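Local coordinates for putative cyclohexadienyl dehydrogenase and ADH prephenate dehydrogenase (Rhizobium meliloti, PDB 4WJI) that acts as a cyclohexadienyl dehydrogenase, binding NADP and tyrosine and probably converting prephenate oxidatively to 4-hydroxyphenylpyruvate in tyrosine biosynthesis, at the interface of chains A and B. Numbering follows the deposited sequence. Chains: chain A/B, Putative cyclohexadienyl dehydrogenase and ADH prephenate dehydrogenase.

The interface of chains A and B. Residues chain A 193-195, 197-198, 224, 250, 253, 257; chain B 190, 194, 198, 224, 253, 257.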
ATOM      1  N   ILE A 193      -3.649   9.867   5.436  1.00  8.07           N
ATOM      2  CA  ILE A 193      -3.949  11.168   4.851  1.00  8.93           C
ATOM      3  C   ILE A 193      -3.418  11.283   3.409  1.00  9.44           C
ATOM      4  O   ILE A 193      -4.154  11.729   2.533  1.00  9.52           O
ATOM      5  CB  ILE A 193      -3.379  12.287   5.721  1.00 11.20           C
ATOM      6  CG1 ILE A 193      -4.210  12.376   7.009  1.00 13.24           C
ATOM      7  CG2 ILE A 193      -3.317  13.627   4.986  1.00 12.22           C
ATOM      8  CD1 ILE A 193      -3.511  13.132   8.144  1.00 13.38           C
ATOM      9  N   ILE A 194      -2.180  10.809   3.211  1.00  8.42           N
ATOM     10  CA  ILE A 194      -1.571  10.847   1.906  1.00  9.31           C
ATOM     11  C   ILE A 194      -2.292   9.912   0.929  1.00  9.87           C
ATOM     12  O   ILE A 194      -2.463  10.259  -0.240  1.00 10.57           O
ATOM     13  CB  ILE A 194      -0.046  10.528   2.020  1.00 11.91           C
ATOM     14  CG1 ILE A 194       0.709  11.595   2.831  1.00 12.84           C
ATOM     15  CG2 ILE A 194       0.595  10.447   0.689  1.00 16.40           C
ATOM     16  CD1 ILE A 194       0.536  13.018   2.406  1.00 19.02           C
ATOM     17  N   ALA A 195      -2.709   8.724   1.409  1.00  9.40           N
ATOM     18  CA  ALA A 195      -3.493   7.828   0.559  1.00 10.58           C
ATOM     19  C   ALA A 195      -4.829   8.463   0.153  1.00  9.21           C
ATOM     20  O   ALA A 195      -5.207   8.433  -1.009  1.00 10.95           O
ATOM     21  CB  ALA A 195      -3.746   6.508   1.261  1.00 11.10           C
ATOM     22  N   ASN A 197      -5.394  11.550  -0.124  1.00  9.66           N
ATOM     23  CA  ASN A 197      -5.102  12.664  -1.007  1.00 10.65           C
ATOM     24  C   ASN A 197      -4.814  12.187  -2.419  1.00 13.29           C
ATOM     25  O   ASN A 197      -5.347  12.759  -3.387  1.00 15.88           O
ATOM     26  CB  ASN A 197      -3.957  13.522  -0.505  1.00 10.88           C
ATOM     27  CG  ASN A 197      -3.921  14.851  -1.232  1.00 12.06           C
ATOM     28  OD1 ASN A 197      -4.856  15.665  -1.088  1.00 15.24           O
ATOM     29  ND2 ASN A 197      -2.896  15.081  -2.017  1.00 12.17           N
ATOM     30  N   ILE A 198      -4.012  11.137  -2.575  1.00 11.58           N
ATOM     31  CA  ILE A 198      -3.711  10.691  -3.931  1.00 13.48           C
ATOM     32  C   ILE A 198      -4.938  10.105  -4.628  1.00 11.15           C
ATOM     33  O   ILE A 198      -5.108  10.315  -5.819  1.00 12.65           O
ATOM     34  CB  ILE A 198      -2.477   9.833  -3.995  1.00 16.96           C
ATOM     35  CG1 ILE A 198      -2.004   9.718  -5.456  1.00 18.61           C
ATOM     36  CG2 ILE A 198      -2.717   8.509  -3.408  1.00 14.98           C
ATOM     37  CD1 ILE A 198      -0.643   9.090  -5.589  1.00 23.85           C
ATOM     38  N   PHE A 224      -2.812   2.226  -2.360  1.00 11.51           N
ATOM     39  CA  PHE A 224      -3.298   3.420  -1.688  1.00 10.90           C
ATOM     40  C   PHE A 224      -4.836   3.392  -1.561  1.00  9.23           C
ATOM     41  O   PHE A 224      -5.434   3.900  -0.572  1.00  9.79           O
ATOM     42  CB  PHE A 224      -2.923   4.668  -2.485  1.00 13.03           C
ATOM     43  CG  PHE A 224      -1.470   5.014  -2.451  1.00 16.74           C
ATOM     44  CD1 PHE A 224      -0.564   4.352  -3.266  1.00 17.81           C
ATOM     45  CD2 PHE A 224      -1.026   6.051  -1.658  1.00 18.32           C
ATOM     46  CE1 PHE A 224       0.787   4.671  -3.223  1.00 20.69           C
ATOM     47  CE2 PHE A 224       0.324   6.415  -1.641  1.00 21.46           C
ATOM     48  CZ  PHE A 224       1.233   5.729  -2.430  1.00 22.31           C
ATOM     49  N   LEU A 250       2.926  16.488   8.311  1.00 10.48           N
ATOM     50  CA  LEU A 250       2.585  16.991   6.980  1.00 11.43           C
ATOM     51  C   LEU A 250       3.601  18.039   6.519  1.00 12.03           C
ATOM     52  O   LEU A 250       3.985  18.031   5.334  1.00 13.37           O
ATOM     53  CB  LEU A 250       1.183  17.579   6.893  1.00 13.97           C
ATOM     54  CG  LEU A 250       0.041  16.612   6.753  1.00 17.31           C
ATOM     55  CD1 LEU A 250      -1.270  17.312   7.020  1.00 20.56           C
ATOM     56  CD2 LEU A 250      -0.002  16.023   5.353  1.00 20.22           C
ATOM     57  N   PHE A 253       6.808  16.249   5.459  1.00 10.84           N
ATOM     58  CA  PHE A 253       6.514  15.550   4.207  1.00  9.62           C
ATOM     59  C   PHE A 253       6.527  16.512   3.020  1.00 11.49           C
ATOM     60  O   PHE A 253       7.109  16.206   1.980  1.00 10.91           O
ATOM     61  CB  PHE A 253       5.141  14.850   4.314  1.00  9.42           C
ATOM     62  CG  PHE A 253       4.660  14.256   3.015  1.00  9.55           C
ATOM     63  CD1 PHE A 253       3.944  15.029   2.110  1.00  9.94           C
ATOM     64  CD2 PHE A 253       4.936  12.930   2.677  1.00 12.61           C
ATOM     65  CE1 PHE A 253       3.550  14.532   0.886  1.00 12.03           C
ATOM     66  CE2 PHE A 253       4.510  12.418   1.457  1.00 12.45           C
ATOM     67  CZ  PHE A 253       3.818  13.214   0.568  1.00 11.85           C
ATOM     68  N   LEU A 257       8.862  16.659  -0.257  1.00 11.39           N
ATOM     69  CA  LEU A 257       8.319  16.505  -1.591  1.00 12.86           C
ATOM     70  C   LEU A 257       8.736  17.649  -2.506  1.00 13.22           C
ATOM     71  O   LEU A 257       8.992  17.431  -3.675  1.00 13.79           O
ATOM     72  CB  LEU A 257       6.792  16.373  -1.545  1.00 13.23           C
ATOM     73  CG  LEU A 257       6.142  15.924  -2.844  1.00 14.61           C
ATOM     74  CD1 LEU A 257       6.637  14.540  -3.281  1.00 18.49           C
ATOM     75  CD2 LEU A 257       4.619  15.911  -2.753  1.00 17.08           C
TER
ATOM     76  N   LEU B 190       3.303   8.567  -9.836  1.00  8.49           N
ATOM     77  CA  LEU B 190       3.032   9.373  -8.644  1.00  9.26           C
ATOM     78  C   LEU B 190       2.910   8.507  -7.399  1.00  9.84           C
ATOM     79  O   LEU B 190       3.548   8.802  -6.377  1.00 11.37           O
ATOM     80  CB  LEU B 190       1.825  10.299  -8.839  1.00 12.13           C
ATOM     81  CG  LEU B 190       1.537  11.240  -7.659  1.00 13.94           C
ATOM     82  CD1 LEU B 190       2.681  12.224  -7.491  1.00 20.64           C
ATOM     83  CD2 LEU B 190       0.231  11.988  -7.819  1.00 19.99           C
ATOM     84  N   ILE B 194       5.414   9.215  -4.205  1.00  8.42           N
ATOM     85  CA  ILE B 194       4.868   9.568  -2.919  1.00  9.31           C
ATOM     86  C   ILE B 194       5.274   8.552  -1.845  1.00  9.87           C
ATOM     87  O   ILE B 194       5.564   8.939  -0.713  1.00 10.57           O
ATOM     88  CB  ILE B 194       3.319   9.734  -3.026  1.00 11.91           C
ATOM     89  CG1 ILE B 194       2.924  10.900  -3.948  1.00 12.84           C
ATOM     90  CG2 ILE B 194       2.705   9.987  -1.703  1.00 16.40           C
ATOM     91  CD1 ILE B 194       3.542  12.232  -3.659  1.00 19.02           C
ATOM     92  N   ILE B 198       7.346   9.508   1.550  1.00 11.58           N
ATOM     93  CA  ILE B 198       6.941   9.312   2.938  1.00 13.48           C
ATOM     94  C   ILE B 198       7.933   8.440   3.708  1.00 11.15           C
ATOM     95  O   ILE B 198       8.179   8.700   4.875  1.00 12.65           O
ATOM     96  CB  ILE B 198       5.502   8.895   3.065  1.00 16.96           C
ATOM     97  CG1 ILE B 198       5.039   9.076   4.523  1.00 18.61           C
ATOM     98  CG2 ILE B 198       5.304   7.512   2.613  1.00 14.98           C
ATOM     99  CD1 ILE B 198       3.552   8.923   4.695  1.00 23.85           C
ATOM    100  N   PHE B 224       3.405   1.448   2.178  1.00 11.51           N
ATOM    101  CA  PHE B 224       4.232   2.358   1.401  1.00 10.90           C
ATOM    102  C   PHE B 224       5.680   1.836   1.301  1.00  9.23           C
ATOM    103  O   PHE B 224       6.392   2.032   0.278  1.00  9.79           O
ATOM    104  CB  PHE B 224       4.279   3.731   2.068  1.00 13.03           C
ATOM    105  CG  PHE B 224       3.008   4.511   1.978  1.00 16.74           C
ATOM    106  CD1 PHE B 224       1.953   4.248   2.840  1.00 17.81           C
ATOM    107  CD2 PHE B 224       2.900   5.553   1.082  1.00 18.32           C
ATOM    108  CE1 PHE B 224       0.770   4.970   2.745  1.00 20.69           C
ATOM    109  CE2 PHE B 224       1.733   6.319   1.009  1.00 21.46           C
ATOM    110  CZ  PHE B 224       0.666   6.033   1.846  1.00 22.31           C
ATOM    111  N   PHE B 253      -1.445  16.958  -7.107  1.00 10.84           N
ATOM    112  CA  PHE B 253      -1.366  16.326  -5.790  1.00  9.62           C
ATOM    113  C   PHE B 253      -1.057  17.354  -4.701  1.00 11.49           C
ATOM    114  O   PHE B 253      -1.691  17.348  -3.646  1.00 10.91           O
ATOM    115  CB  PHE B 253      -0.284  15.224  -5.807  1.00  9.42           C
ATOM    116  CG  PHE B 253       0.006  14.637  -4.449  1.00  9.55           C
ATOM    117  CD1 PHE B 253       0.942  15.230  -3.612  1.00  9.94           C
ATOM    118  CD2 PHE B 253      -0.667  13.504  -3.990  1.00 12.61           C
ATOM    119  CE1 PHE B 253       1.179  14.755  -2.340  1.00 12.03           C
ATOM    120  CE2 PHE B 253      -0.405  13.004  -2.719  1.00 12.45           C
ATOM    121  CZ  PHE B 253       0.517  13.625  -1.900  1.00 11.85           C
ATOM    122  N   LEU B 257      -3.177  18.542  -1.491  1.00 11.39           N
ATOM    123  CA  LEU B 257      -2.689  18.355  -0.140  1.00 12.86           C
ATOM    124  C   LEU B 257      -2.712  19.654   0.654  1.00 13.22           C
ATOM    125  O   LEU B 257      -3.005  19.642   1.835  1.00 13.79           O
ATOM    126  CB  LEU B 257      -1.282  17.746  -0.149  1.00 13.23           C
ATOM    127  CG  LEU B 257      -0.786  17.244   1.198  1.00 14.61           C
ATOM    128  CD1 LEU B 257      -1.683  16.134   1.759  1.00 18.49           C
ATOM    129  CD2 LEU B 257       0.655  16.744   1.132  1.00 17.08           C
TER
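The amide nitrogen ND2 of A:Asn197 is gripped by one hydrogen bond across the interface, given to the backbone carbonyl O of B:Phe253 at 3.0 Å. The bond is moderately bent, 150° at the hydrogen; the acceptor lies almost in the amide plane, and the nitrogen meets a lone pair of the carbonyl. With CG anti to the backbone N (chi1 -165°), A:Asn197 reaches out from helix 177-203 to helix 243-265 of the partner. Its ND2 also sits over one face of the B:Phe253 ring, toward the rim and 3.3 Å above the plane, the amide standing nearly upright on the ring. CD1 of B:Ile194, from the same chain as the ring, lies against the opposite face, also toward the rim, so the phenyl is held between an amide of one subunit and a methyl of its own. Around the rim, CE2 packs near CB of A:Ile198 and CE1 near CD2 of A:Leu257. An alanine here would remove the ring that A:Asn197 and B:Ile194 flank and A:Leu257 packs against, and would probably loosen this part of the interface.

Such an arrangement illustrates how a two-fold dimer, here within the dimerization domain of the prephenate dehydrogenase family, builds an apolar core from self-pairing residues. The side chains of A:Ile194 and B:Ile194 cross obliquely, and their CG2 branch methyls meet at 3.2 Å, tighter than usual for two carbons. Rim to rim, CE1 of A:Phe253 faces CE1 of B:Phe253 at 4.0 Å. A:Phe224 and B:Phe224 cross edge to face, nearly perpendicular, their centroids 4.8 Å apart. A:Ile198 and B:Leu190 run antiparallel alongside each other; the isoleucine, its CG1 anti to the backbone N, puts CD1 3.7 Å from CG of B:Leu190.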